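Local coordinates for pectate lyase (Cellvibrio cellulosa, PDB 1GXM), which cleaves pectate (polygalacturonic acid) by anti-beta-elimination, here as the catalytic module of a longer family 10 polysaccharide lyase, at residues A[23-28]-A[79-84]; A[94-99]-A[155-160]; A[181-186]-A[282-287]; A[221-226]-A[237-242]. One frame throughout, in Å; residues are numbered along the deposited sequence.

Interaction 1 of 4, residues A[23-28]-A[79-84]; sequences NWLNNA and EMVFLA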
loop_
_atom_site.group_PDB
_atom_site.type_symbol
_atom_site.label_atom_id
_atom_site.label_comp_id
_atom_site.label_asym_id
_atom_site.label_seq_id
_atom_site.Cartn_x
_atom_site.Cartn_y
_atom_site.Cartn_z
ATOM N N ASN A 23 -6.992 -9.528 -2.370
ATOM C CA ASN A 23 -6.193 -10.600 -2.949
ATOM C C ASN A 23 -4.844 -10.670 -2.229
ATOM O O ASN A 23 -4.338 -11.749 -1.901
ATOM C CB ASN A 23 -5.966 -10.373 -4.433
ATOM C CG ASN A 23 -7.176 -10.691 -5.292
ATOM O OD1 ASN A 23 -7.228 -10.299 -6.464
ATOM N ND2 ASN A 23 -8.131 -11.399 -4.739
ATOM N N TRP A 24 -4.241 -9.516 -1.982
ATOM C CA TRP A 24 -2.984 -9.488 -1.262
ATOM C C TRP A 24 -3.140 -10.141 0.118
ATOM O O TRP A 24 -2.314 -10.951 0.555
ATOM C CB TRP A 24 -2.445 -8.046 -1.111
ATOM C CG TRP A 24 -1.380 -8.039 -0.110
ATOM C CD1 TRP A 24 -0.078 -8.374 -0.309
ATOM C CD2 TRP A 24 -1.540 -7.818 1.277
ATOM N NE1 TRP A 24 0.587 -8.364 0.886
ATOM C CE2 TRP A 24 -0.289 -8.022 1.877
ATOM C CE3 TRP A 24 -2.622 -7.446 2.095
ATOM C CZ2 TRP A 24 -0.089 -7.884 3.244
ATOM C CZ3 TRP A 24 -2.408 -7.306 3.455
ATOM C CH2 TRP A 24 -1.165 -7.536 4.005
ATOM N N LEU A 25 -4.196 -9.782 0.825
ATOM C CA LEU A 25 -4.368 -10.244 2.198
ATOM C C LEU A 25 -4.581 -11.756 2.203
ATOM O O LEU A 25 -3.988 -12.500 2.979
ATOM C CB LEU A 25 -5.544 -9.543 2.840
ATOM C CG LEU A 25 -5.716 -9.760 4.346
ATOM C CD1 LEU A 25 -6.369 -8.540 4.984
ATOM C CD2 LEU A 25 -6.546 -11.023 4.628
ATOM N N ASN A 26 -5.449 -12.216 1.332
ATOM C CA ASN A 26 -5.724 -13.641 1.322
ATOM C C ASN A 26 -4.492 -14.440 0.953
ATOM O O ASN A 26 -4.261 -15.509 1.514
ATOM C CB ASN A 26 -6.940 -13.949 0.457
ATOM C CG ASN A 26 -8.243 -13.573 1.170
ATOM O OD1 ASN A 26 -8.482 -13.985 2.320
ATOM N ND2 ASN A 26 -9.070 -12.764 0.519
ATOM N N ASN A 27 -3.673 -13.920 0.049
ATOM C CA ASN A 27 -2.395 -14.557 -0.262
ATOM C C ASN A 27 -1.457 -14.589 0.932
ATOM O O ASN A 27 -0.737 -15.570 1.146
ATOM C CB ASN A 27 -1.706 -13.802 -1.361
ATOM C CG ASN A 27 -2.202 -14.214 -2.733
ATOM O OD1 ASN A 27 -2.072 -13.465 -3.704
ATOM N ND2 ASN A 27 -2.898 -15.346 -2.794
ATOM N N ALA A 28 -1.450 -13.519 1.716
ATOM C CA ALA A 28 -0.547 -13.419 2.865
ATOM C C ALA A 28 -0.836 -14.489 3.915
ATOM O O ALA A 28 0.015 -14.843 4.710
ATOM C CB ALA A 28 -0.632 -12.048 3.495
ATOM N N GLU A 79 3.246 -10.672 8.084
ATOM C CA GLU A 79 3.460 -11.563 9.222
ATOM C C GLU A 79 2.207 -11.710 10.065
ATOM O O GLU A 79 1.863 -12.815 10.502
ATOM C CB GLU A 79 4.611 -11.066 10.112
ATOM C CG GLU A 79 5.992 -11.220 9.506
ATOM C CD GLU A 79 6.435 -10.063 8.654
ATOM O OE1 GLU A 79 5.590 -9.261 8.222
ATOM O OE2 GLU A 79 7.645 -9.962 8.401
ATOM N N MET A 80 1.494 -10.623 10.295
ATOM C CA MET A 80 0.344 -10.695 11.199
ATOM C C MET A 80 -0.814 -11.455 10.559
ATOM O O MET A 80 -1.540 -12.166 11.262
ATOM C CB MET A 80 -0.065 -9.335 11.744
ATOM C CG MET A 80 -1.045 -8.614 10.907
ATOM S SD MET A 80 -0.914 -6.917 11.212
ATOM C CE MET A 80 -2.179 -6.680 12.443
ATOM N N VAL A 81 -0.986 -11.326 9.245
ATOM C CA VAL A 81 -2.061 -12.025 8.566
ATOM C C VAL A 81 -1.727 -13.513 8.586
ATOM O O VAL A 81 -2.563 -14.361 8.895
ATOM C CB VAL A 81 -2.247 -11.507 7.131
ATOM C CG1 VAL A 81 -3.177 -12.410 6.337
ATOM C CG2 VAL A 81 -2.788 -10.081 7.157
ATOM N N PHE A 82 -0.485 -13.828 8.249
ATOM C CA PHE A 82 0.016 -15.186 8.292
ATOM C C PHE A 82 -0.170 -15.828 9.654
ATOM O O PHE A 82 -0.724 -16.928 9.764
ATOM C CB PHE A 82 1.481 -15.159 7.876
ATOM C CG PHE A 82 2.197 -16.443 8.107
ATOM C CD1 PHE A 82 1.873 -17.579 7.379
ATOM C CD2 PHE A 82 3.198 -16.512 9.054
ATOM C CE1 PHE A 82 2.558 -18.767 7.609
ATOM C CE2 PHE A 82 3.879 -17.668 9.280
ATOM C CZ PHE A 82 3.572 -18.797 8.556
ATOM N N LEU A 83 0.228 -15.148 10.713
ATOM C CA LEU A 83 0.133 -15.766 12.033
ATOM C C LEU A 83 -1.315 -15.842 12.494
ATOM O O LEU A 83 -1.672 -16.714 13.272
ATOM C CB LEU A 83 0.991 -15.030 13.056
ATOM C CG LEU A 83 2.498 -15.143 12.856
ATOM C CD1 LEU A 83 3.207 -14.455 13.966
ATOM C CD2 LEU A 83 2.924 -16.582 12.745
ATOM N N ALA A 84 -2.173 -14.958 12.007
ATOM C CA ALA A 84 -3.589 -15.056 12.333
ATOM C C ALA A 84 -4.160 -16.321 11.736
ATOM O O ALA A 84 -4.991 -16.997 12.355
ATOM C CB ALA A 84 -4.352 -13.828 11.845
#

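Interaction 2 of 4, residues A[94-99]-A[155-160]; sequences KYRDAV and DTDVFS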
loop_
_atom_site.group_PDB
_atom_site.type_symbol
_atom_site.label_atom_id
_atom_site.label_comp_id
_atom_site.label_asym_id
_atom_site.label_seq_id
_atom_site.Cartn_x
_atom_site.Cartn_y
_atom_site.Cartn_z
ATOM N N LYS A 94 -0.040 -18.590 21.366
ATOM C CA LYS A 94 1.155 -17.746 21.226
ATOM C C LYS A 94 1.052 -16.918 19.934
ATOM O O LYS A 94 1.535 -15.791 19.851
ATOM C CB LYS A 94 2.454 -18.546 21.279
ATOM C CG LYS A 94 2.756 -19.387 20.068
ATOM C CD LYS A 94 3.985 -20.200 20.334
ATOM C CE LYS A 94 4.353 -21.030 19.127
ATOM N NZ LYS A 94 5.599 -21.861 19.380
ATOM N N TYR A 95 0.375 -17.466 18.943
ATOM C CA TYR A 95 0.194 -16.742 17.678
ATOM C C TYR A 95 -0.896 -15.700 17.785
ATOM O O TYR A 95 -0.774 -14.616 17.231
ATOM C CB TYR A 95 -0.094 -17.690 16.515
ATOM C CG TYR A 95 0.968 -18.741 16.329
ATOM C CD1 TYR A 95 2.284 -18.403 16.065
ATOM C CD2 TYR A 95 0.647 -20.097 16.394
ATOM C CE1 TYR A 95 3.253 -19.382 15.883
ATOM C CE2 TYR A 95 1.610 -21.076 16.228
ATOM C CZ TYR A 95 2.908 -20.725 15.980
ATOM O OH TYR A 95 3.853 -21.712 15.813
ATOM N N ARG A 96 -1.978 -16.026 18.476
ATOM C CA ARG A 96 -3.005 -15.047 18.825
ATOM C C ARG A 96 -2.383 -13.846 19.514
ATOM O O ARG A 96 -2.696 -12.698 19.200
ATOM C CB ARG A 96 -4.058 -15.683 19.754
ATOM C CG ARG A 96 -5.125 -14.726 20.300
ATOM C CD ARG A 96 -6.103 -15.384 21.270
ATOM N NE ARG A 96 -7.159 -14.441 21.610
ATOM C CZ ARG A 96 -7.089 -13.523 22.575
ATOM N NH1 ARG A 96 -6.035 -13.436 23.376
ATOM N NH2 ARG A 96 -8.096 -12.708 22.754
ATOM N N ASP A 97 -1.503 -14.107 20.465
ATOM C CA ASP A 97 -0.871 -13.039 21.228
ATOM C C ASP A 97 -0.076 -12.140 20.292
ATOM O O ASP A 97 -0.065 -10.933 20.439
ATOM C CB ASP A 97 0.046 -13.615 22.290
ATOM C CG ASP A 97 -0.707 -14.332 23.381
ATOM O OD1 ASP A 97 -1.928 -14.117 23.529
ATOM O OD2 ASP A 97 -0.132 -15.139 24.129
ATOM N N ALA A 98 0.612 -12.746 19.352
ATOM C CA ALA A 98 1.447 -11.985 18.426
ATOM C C ALA A 98 0.600 -11.126 17.513
ATOM O O ALA A 98 0.916 -9.978 17.261
ATOM C CB ALA A 98 2.271 -12.910 17.608
ATOM N N VAL A 99 -0.480 -11.693 17.007
ATOM C CA VAL A 99 -1.389 -10.943 16.160
ATOM C C VAL A 99 -1.966 -9.758 16.913
ATOM O O VAL A 99 -2.081 -8.679 16.366
ATOM C CB VAL A 99 -2.533 -11.831 15.638
ATOM C CG1 VAL A 99 -3.531 -11.020 14.856
ATOM C CG2 VAL A 99 -1.982 -12.900 14.737
ATOM N N ASP A 155 -11.632 -14.127 12.008
ATOM C CA ASP A 155 -12.960 -14.597 12.474
ATOM C C ASP A 155 -12.787 -15.700 13.524
ATOM O O ASP A 155 -13.454 -16.740 13.497
ATOM C CB ASP A 155 -13.848 -15.053 11.310
ATOM C CG ASP A 155 -13.254 -16.194 10.517
ATOM O OD1 ASP A 155 -12.037 -16.474 10.623
ATOM O OD2 ASP A 155 -13.944 -16.879 9.740
ATOM N N THR A 156 -11.875 -15.441 14.448
ATOM C CA THR A 156 -11.589 -16.309 15.576
ATOM C C THR A 156 -11.725 -15.467 16.824
ATOM O O THR A 156 -12.150 -14.320 16.783
ATOM C CB THR A 156 -10.166 -16.885 15.485
ATOM O OG1 THR A 156 -9.207 -15.823 15.571
ATOM C CG2 THR A 156 -9.897 -17.507 14.124
ATOM N N ASP A 157 -11.310 -16.011 17.950
ATOM C CA ASP A 157 -11.354 -15.247 19.187
ATOM C C ASP A 157 -10.116 -14.364 19.389
ATOM O O ASP A 157 -9.880 -13.857 20.493
ATOM C CB ASP A 157 -11.566 -16.183 20.384
ATOM C CG ASP A 157 -10.413 -17.133 20.610
ATOM O OD1 ASP A 157 -9.317 -16.936 20.048
ATOM O OD2 ASP A 157 -10.501 -18.113 21.379
ATOM N N VAL A 158 -9.339 -14.163 18.322
ATOM C CA VAL A 158 -8.168 -13.292 18.366
ATOM C C VAL A 158 -8.530 -11.905 18.877
ATOM O O VAL A 158 -7.797 -11.327 19.653
ATOM C CB VAL A 158 -7.408 -13.251 17.011
ATOM C CG1 VAL A 158 -8.252 -12.706 15.867
ATOM C CG2 VAL A 158 -6.140 -12.432 17.150
ATOM N N PHE A 159 -9.679 -11.395 18.450
ATOM C CA PHE A 159 -10.122 -10.076 18.832
ATOM C C PHE A 159 -11.494 -10.108 19.438
ATOM O O PHE A 159 -12.322 -10.941 19.076
ATOM C CB PHE A 159 -10.133 -9.174 17.601
ATOM C CG PHE A 159 -8.770 -8.965 17.002
ATOM C CD1 PHE A 159 -7.708 -8.556 17.794
ATOM C CD2 PHE A 159 -8.558 -9.175 15.664
ATOM C CE1 PHE A 159 -6.451 -8.354 17.246
ATOM C CE2 PHE A 159 -7.282 -8.973 15.103
ATOM C CZ PHE A 159 -6.244 -8.577 15.896
ATOM N N SER A 160 -11.724 -9.148 20.313
ATOM C CA SER A 160 -13.022 -8.894 20.915
ATOM C C SER A 160 -13.757 -7.791 20.177
ATOM O O SER A 160 -13.200 -7.121 19.305
ATOM C CB SER A 160 -12.817 -8.439 22.356
ATOM O OG SER A 160 -12.240 -7.147 22.387
#

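Interaction 3 of 4, residues A[181-186]-A[282-287]; sequences AQWKQN and DLNTNR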
loop_
_atom_site.group_PDB
_atom_site.type_symbol
_atom_site.label_atom_id
_atom_site.label_comp_id
_atom_site.label_asym_id
_atom_site.label_seq_id
_atom_site.Cartn_x
_atom_site.Cartn_y
_atom_site.Cartn_z
ATOM N N ALA A 181 -6.111 13.583 1.707
ATOM C CA ALA A 181 -4.830 13.632 1.018
ATOM C C ALA A 181 -4.968 13.580 -0.490
ATOM O O ALA A 181 -4.050 13.953 -1.213
ATOM C CB ALA A 181 -3.938 12.517 1.494
ATOM N N GLN A 182 -6.090 13.071 -0.971
ATOM C CA GLN A 182 -6.287 12.879 -2.389
ATOM C C GLN A 182 -6.077 14.201 -3.092
ATOM O O GLN A 182 -6.635 15.224 -2.713
ATOM C CB GLN A 182 -7.663 12.301 -2.669
ATOM C CG GLN A 182 -7.842 11.805 -4.106
ATOM C CD GLN A 182 -9.156 11.066 -4.295
ATOM O OE1 GLN A 182 -9.996 11.042 -3.391
ATOM N NE2 GLN A 182 -9.332 10.454 -5.448
ATOM N N TRP A 183 -5.245 14.186 -4.113
ATOM C CA TRP A 183 -4.758 15.414 -4.719
ATOM C C TRP A 183 -5.760 16.035 -5.664
ATOM O O TRP A 183 -6.297 15.375 -6.539
ATOM C CB TRP A 183 -3.464 15.135 -5.468
ATOM C CG TRP A 183 -2.894 16.329 -6.113
ATOM C CD1 TRP A 183 -2.882 16.590 -7.434
ATOM C CD2 TRP A 183 -2.237 17.421 -5.472
ATOM N NE1 TRP A 183 -2.263 17.791 -7.676
ATOM C CE2 TRP A 183 -1.833 18.312 -6.483
ATOM C CE3 TRP A 183 -1.897 17.712 -4.144
ATOM C CZ2 TRP A 183 -1.148 19.489 -6.213
ATOM C CZ3 TRP A 183 -1.225 18.889 -3.878
ATOM C CH2 TRP A 183 -0.861 19.761 -4.910
ATOM N N LYS A 184 -5.984 17.329 -5.476
ATOM C CA LYS A 184 -6.853 18.103 -6.342
ATOM C C LYS A 184 -5.948 18.837 -7.292
ATOM O O LYS A 184 -5.186 19.730 -6.926
ATOM C CB LYS A 184 -7.716 19.059 -5.543
ATOM C CG LYS A 184 -8.768 18.348 -4.718
ATOM C CD LYS A 184 -9.435 19.210 -3.611
ATOM C CE LYS A 184 -9.439 20.690 -3.839
ATOM N NZ LYS A 184 -9.700 21.433 -2.563
ATOM N N GLN A 185 -6.034 18.394 -8.526
ATOM C CA GLN A 185 -5.212 18.872 -9.603
ATOM C C GLN A 185 -6.017 19.932 -10.310
ATOM O O GLN A 185 -6.906 19.612 -11.084
ATOM C CB GLN A 185 -4.920 17.724 -10.541
ATOM C CG GLN A 185 -3.950 18.074 -11.641
ATOM C CD GLN A 185 -3.661 16.868 -12.449
ATOM O OE1 GLN A 185 -4.509 16.460 -13.253
ATOM N NE2 GLN A 185 -2.508 16.242 -12.216
ATOM N N ASN A 186 -5.709 21.188 -10.006
ATOM C CA ASN A 186 -6.404 22.339 -10.578
ATOM C C ASN A 186 -7.901 22.134 -10.456
ATOM O O ASN A 186 -8.666 22.275 -11.406
ATOM C CB ASN A 186 -5.954 22.550 -12.017
ATOM C CG ASN A 186 -4.457 22.731 -12.123
ATOM O OD1 ASN A 186 -3.866 23.553 -11.403
ATOM N ND2 ASN A 186 -3.818 21.925 -12.977
ATOM N N ASP A 282 3.664 14.525 -12.654
ATOM C CA ASP A 282 3.701 15.858 -12.091
ATOM C C ASP A 282 2.336 16.215 -11.503
ATOM O O ASP A 282 1.303 16.026 -12.151
ATOM C CB ASP A 282 4.114 16.860 -13.153
ATOM C CG ASP A 282 4.224 18.245 -12.620
ATOM O OD1 ASP A 282 3.200 18.977 -12.586
ATOM O OD2 ASP A 282 5.290 18.659 -12.187
ATOM N N LEU A 283 2.340 16.773 -10.296
ATOM C CA LEU A 283 1.123 17.061 -9.566
ATOM C C LEU A 283 0.173 17.946 -10.348
ATOM O O LEU A 283 -1.018 17.773 -10.269
ATOM C CB LEU A 283 1.467 17.721 -8.240
ATOM C CG LEU A 283 2.054 16.768 -7.216
ATOM C CD1 LEU A 283 2.623 17.557 -6.076
ATOM C CD2 LEU A 283 1.028 15.782 -6.673
ATOM N N ASN A 284 0.712 18.901 -11.080
ATOM C CA ASN A 284 -0.121 19.892 -11.734
ATOM C C ASN A 284 -0.331 19.636 -13.219
ATOM O O ASN A 284 -1.430 19.885 -13.705
ATOM C CB ASN A 284 0.415 21.297 -11.488
ATOM C CG ASN A 284 0.255 21.727 -10.053
ATOM O OD1 ASN A 284 -0.797 21.536 -9.473
ATOM N ND2 ASN A 284 1.300 22.285 -9.476
ATOM N N THR A 285 0.674 19.180 -13.950
ATOM C CA THR A 285 0.518 18.962 -15.391
ATOM C C THR A 285 0.095 17.554 -15.745
ATOM O O THR A 285 -0.266 17.267 -16.893
ATOM C CB THR A 285 1.806 19.188 -16.148
ATOM O OG1 THR A 285 2.783 18.237 -15.702
ATOM C CG2 THR A 285 2.380 20.578 -15.903
ATOM N N ASN A 286 0.247 16.636 -14.806
ATOM C CA ASN A 286 -0.036 15.230 -15.047
ATOM C C ASN A 286 0.925 14.604 -16.054
ATOM O O ASN A 286 0.611 13.587 -16.649
ATOM C CB ASN A 286 -1.487 14.986 -15.466
ATOM C CG ASN A 286 -2.041 13.754 -14.830
ATOM O OD1 ASN A 286 -2.183 13.717 -13.618
ATOM N ND2 ASN A 286 -2.365 12.734 -15.622
ATOM N N ARG A 287 2.098 15.198 -16.218
ATOM C CA ARG A 287 3.127 14.653 -17.091
ATOM C C ARG A 287 3.959 13.634 -16.350
ATOM O O ARG A 287 4.447 13.897 -15.249
ATOM C CB ARG A 287 4.043 15.757 -17.590
ATOM C CG ARG A 287 4.910 15.362 -18.745
ATOM C CD ARG A 287 5.583 16.525 -19.446
ATOM N NE ARG A 287 6.435 16.007 -20.504
ATOM C CZ ARG A 287 7.381 16.699 -21.092
ATOM N NH1 ARG A 287 7.595 17.940 -20.725
ATOM N NH2 ARG A 287 8.105 16.137 -22.050
HETATM O O HOH W 1 -3.231 21.465 -8.631
#

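Interaction 4 of 4, residues A[221-226]-A[237-242]; sequences GVLAFL and QAVRAG. Unlike the reference sequence in segment 237-242: Gln237 (reference Arg).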
loop_
_atom_site.group_PDB
_atom_site.type_symbol
_atom_site.label_atom_id
_atom_site.label_comp_id
_atom_site.label_asym_id
_atom_site.label_seq_id
_atom_site.Cartn_x
_atom_site.Cartn_y
_atom_site.Cartn_z
ATOM N N GLY A 221 -3.442 0.575 -4.935
ATOM C CA GLY A 221 -3.763 -0.042 -3.668
ATOM C C GLY A 221 -4.618 0.848 -2.802
ATOM O O GLY A 221 -5.431 0.366 -2.017
ATOM N N VAL A 222 -4.413 2.152 -2.898
ATOM C CA VAL A 222 -5.237 3.083 -2.121
ATOM C C VAL A 222 -6.685 2.966 -2.592
ATOM O O VAL A 222 -7.614 2.874 -1.802
ATOM C CB VAL A 222 -4.750 4.523 -2.271
ATOM C CG1 VAL A 222 -5.665 5.455 -1.494
ATOM C CG2 VAL A 222 -3.329 4.682 -1.763
ATOM N N LEU A 223 -6.883 2.980 -3.901
ATOM C CA LEU A 223 -8.219 2.786 -4.454
ATOM C C LEU A 223 -8.815 1.444 -4.058
ATOM O O LEU A 223 -9.976 1.344 -3.704
ATOM C CB LEU A 223 -8.202 2.946 -5.966
ATOM C CG LEU A 223 -7.920 4.370 -6.405
ATOM C CD1 LEU A 223 -7.599 4.430 -7.899
ATOM C CD2 LEU A 223 -9.062 5.320 -6.100
ATOM N N ALA A 224 -8.005 0.408 -4.105
ATOM C CA ALA A 224 -8.470 -0.915 -3.738
ATOM C C ALA A 224 -8.922 -0.903 -2.276
ATOM O O ALA A 224 -9.979 -1.435 -1.941
ATOM C CB ALA A 224 -7.375 -1.923 -3.957
ATOM N N PHE A 225 -8.139 -0.300 -1.392
ATOM C CA PHE A 225 -8.570 -0.173 -0.007
ATOM C C PHE A 225 -9.886 0.594 0.108
ATOM O O PHE A 225 -10.793 0.172 0.814
ATOM C CB PHE A 225 -7.532 0.514 0.871
ATOM C CG PHE A 225 -8.113 0.939 2.163
ATOM C CD1 PHE A 225 -8.488 0.001 3.102
ATOM C CD2 PHE A 225 -8.418 2.264 2.378
ATOM C CE1 PHE A 225 -9.138 0.399 4.261
ATOM C CE2 PHE A 225 -9.069 2.654 3.514
ATOM C CZ PHE A 225 -9.405 1.718 4.463
ATOM N N LEU A 226 -9.990 1.727 -0.558
ATOM C CA LEU A 226 -11.230 2.498 -0.493
ATOM C C LEU A 226 -12.415 1.699 -0.953
ATOM O O LEU A 226 -13.504 1.858 -0.410
ATOM C CB LEU A 226 -11.135 3.791 -1.279
ATOM C CG LEU A 226 -10.256 4.868 -0.668
ATOM C CD1 LEU A 226 -10.204 6.026 -1.669
ATOM C CD2 LEU A 226 -10.728 5.348 0.692
ATOM N N GLN A 237 -17.287 8.989 -4.836
ATOM C CA GLN A 237 -16.727 10.058 -5.633
ATOM C C GLN A 237 -15.194 9.961 -5.700
ATOM O O GLN A 237 -14.601 10.113 -6.761
ATOM C CB GLN A 237 -17.099 11.411 -5.039
ATOM C CG GLN A 237 -16.424 12.550 -5.808
ATOM C CD GLN A 237 -16.765 13.911 -5.280
ATOM O OE1 GLN A 237 -17.588 14.605 -5.865
ATOM N NE2 GLN A 237 -16.128 14.312 -4.189
ATOM N N ALA A 238 -14.571 9.713 -4.565
ATOM C CA ALA A 238 -13.110 9.611 -4.502
ATOM C C ALA A 238 -12.610 8.471 -5.366
ATOM O O ALA A 238 -11.627 8.597 -6.079
ATOM C CB ALA A 238 -12.641 9.405 -3.060
ATOM N N VAL A 239 -13.254 7.324 -5.256
ATOM C CA VAL A 239 -12.842 6.160 -5.991
ATOM C C VAL A 239 -13.070 6.382 -7.468
ATOM O O VAL A 239 -12.212 6.102 -8.273
ATOM C CB VAL A 239 -13.562 4.898 -5.532
ATOM C CG1 VAL A 239 -13.216 3.722 -6.442
ATOM C CG2 VAL A 239 -13.185 4.590 -4.103
ATOM N N ARG A 240 -14.240 6.859 -7.833
ATOM C CA ARG A 240 -14.525 7.102 -9.241
ATOM C C ARG A 240 -13.539 8.095 -9.813
ATOM O O ARG A 240 -13.089 7.936 -10.947
ATOM C CB ARG A 240 -15.939 7.610 -9.446
ATOM C CG ARG A 240 -16.969 6.551 -9.288
ATOM C CD ARG A 240 -18.367 7.110 -9.485
ATOM N NE ARG A 240 -19.406 6.097 -9.435
ATOM C CZ ARG A 240 -19.749 5.312 -10.439
ATOM N NH1 ARG A 240 -19.128 5.403 -11.610
ATOM N NH2 ARG A 240 -20.722 4.427 -10.269
ATOM N N ALA A 241 -13.150 9.106 -9.049
ATOM C CA ALA A 241 -12.193 10.082 -9.556
ATOM C C ALA A 241 -10.829 9.437 -9.736
ATOM O O ALA A 241 -10.149 9.679 -10.718
ATOM C CB ALA A 241 -12.069 11.246 -8.621
ATOM N N GLY A 242 -10.400 8.617 -8.796
ATOM C CA GLY A 242 -9.102 7.971 -8.928
ATOM C C GLY A 242 -9.055 6.992 -10.091
ATOM O O GLY A 242 -8.079 6.906 -10.841
#

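Interaction 1 of 4, residues A[23-28]-A[79-84]
Val81 is the bump of this contact, and on segment 23-28 Leu25 and Ala28 form the hollow that receives it. The two helical segments belong to the mainly helical fold of this lyase, whose family is grouped in the six-hairpin clan. They cross at -55°, with axes 8.8 Å apart. The CB of Val81 points at segment 23-28, and its two methyls part there. CG1 stands anti to the backbone N (chi1 169°). It rests on Ala28 CB at 3.8 Å and on the backbone oxygen of Leu25 (CG1 to Leu25 O 3.5 Å). Leu25 meets the valine obliquely, with its CD2 4.0 Å from Val81 CG1. The other methyl, CG2, faces Leu25 CG at 4.1 Å. Trp24 is a looser wall: its CH2 stays 4.4 Å from Val81 CG2. The single methyl of Ala28 packs against both CG1 and CB of Val81. No hydrogen bond links the segments. Helix 136-148 packs against the same residues: Val143 touches both Trp24 and Val81, and Phe146 touches Leu25. Beyond the valine, Ala28 O lies 3.5 Å from Phe82 CB, near the plane of the Phe82 ring and at its edge.

Interaction 2 of 4, residues A[94-99]-A[155-160]
The backbone oxygen of Asp157 is gripped by two nitrogens of Arg96. The guanidinium comes side-on. NE donates at 3.0 Å to Asp157 O, with an N-H...O angle of 155°, and NH2 donates to the same Asp157 O at 3.1 Å. The oxygen lies in the guanidinium plane. Seen from the carbonyl, NH2 is in its plane and NE stands 47° above it. Arg96 CG is anti to the backbone N (chi1 175°), and the chain runs extended from CG to NE toward the loop. Asp157 OD1 adds a long salt bridge to Arg96 NE at 3.6 Å, the two flat groups being perpendicular. That carboxylate oxygen is also hydrogen-bonded to Tyr87 OH. The contact pins helix 93-109 to the loop between helices 136-148 and 161-181. In this loop Thr156 OG1 accepts from Val158 N, an ST turn, and Ser160 caps the next helix. Val158 O lies over one face of the guanidinium and bonds instead to Arg100 NH1. One turn on from Arg96, Val99 makes the apolar half. Its CG1 touches Val158 CG2 at 3.8 Å and Phe159 CZ at 3.8 Å. Val158 CG2 in turn sits over the centre of the Phe159 ring.

Interaction 3 of 4, residues A[181-186]-A[282-287]
Trp183 and Gln185 share one acceptor, the backbone oxygen of Leu283. Trp183 NE1 donates to Leu283 O at 2.9 Å, and Gln185 NE2 donates to Leu283 O at the same 2.9 Å. They arrive from opposite faces of the carbonyl plane. The hydrogen bond from the indole is bent (135° at the hydrogen), and the oxygen is tilted from the ring plane. The one from the Gln185 amide is straighter, with the oxygen in the amide plane. Gln185 NE2 spends its second hydrogen on Asn286 OD1 at 2.9 Å, and this bond is nearly straight (171°). Both amide hydrogens are thus used, and Arg250 NH1 satisfies Gln185 OE1. Asn286 OD1 accepts from Trp245 NE1 as well, while Asn286 ND2 donates to Arg250 O and Thr251 OG1.

The contact joins the beta hairpin of strands 184-185 and 188-189 to a loop built on Asp282. Asp282 OD1 takes the backbone N of Asn284 and of Thr285, an Asx turn within an Asx motif. Its OD2 is paired with Lys297. Leu283 CD2 stands over one face of the Trp183 ring, 3.8 Å from the centroid of its five-membered ring and almost on the normal, a CH-pi contact.

A water bridges the outer side. It donates to Asn284 OD1 at 2.6 Å and to Lys184 O at 3.1 Å, and it accepts from Asn186 N at 2.8 Å. Asn186 ND2 also reaches Asn284 O at 3.2 Å, a weak bond.

Interaction 4 of 4, residues A[221-226]-A[237-242]
Leu226 and Val239 make the tightest touch between these two helices. Leu226 CB meets Val239 CG2 at 3.6 Å, and the two side chains slide past each other in opposite directions. Val239 CG2 lies anti to its own carbonyl carbon, and Leu226 CD1 comes within 4.1 Å of the same methyl. One turn earlier, Leu223 is nearly as close, but to backbone. Its CG is also anti to the carbonyl carbon (chi1 -68°), and both methyls end on the second helix. CD1 rests 3.7 Å from Gly242 C, and CD2 is 3.9 Å from Val239 CA. Gly242 has no side chain, so the leucine can lie directly on the main chain.

The packing is looser elsewhere. Leu226 CD1 stays 4.4 Å from Ala238 CB, and Leu223 CD2 is 4.5 Å from Val239 CG1. The axes are 9.8 Å apart and no hydrogen bond crosses. Beyond the contact the second helix reaches solvent: Gln237 is exposed, and Arg240 and Ala241 are partly so. Arg240, whose CB points away from segment 221-226, forms a salt bridge with Glu236.

The two segments run roughly antiparallel (149°) and belong to a helical hairpin, 219-226 followed by 233-246. On its other faces, helix 219-226 packs Phe225 against helices 136-148 and 161-181, and Ala224 against helix 20-28. Helix 161-181 also touches Ala238 through Leu179, and Tyr331, near the C terminus, touches Val239.

From the N terminus, interaction 1 comes first and closes a loop of 50 residues between helices 20-28 and 77-90. Interaction 2 then opens on the next helix, 93-109, and closes 55 residues later, before helix 161-181. The two touch: Val99 CG2 packs on the backbone of helix 77-90 at Met80, Leu83 and Ala84. Interaction 3 follows in series and spans 95 residues, on the opposite side of the chain's centre. It ties the hairpin after helix 161-181 to a loop between strands. Interaction 4 is nested inside that span. Gln182 NE2 probably bonds to Ala238 O, which joins interaction 3 to the helical hairpin of interaction 4. No two contacts cross along the chain.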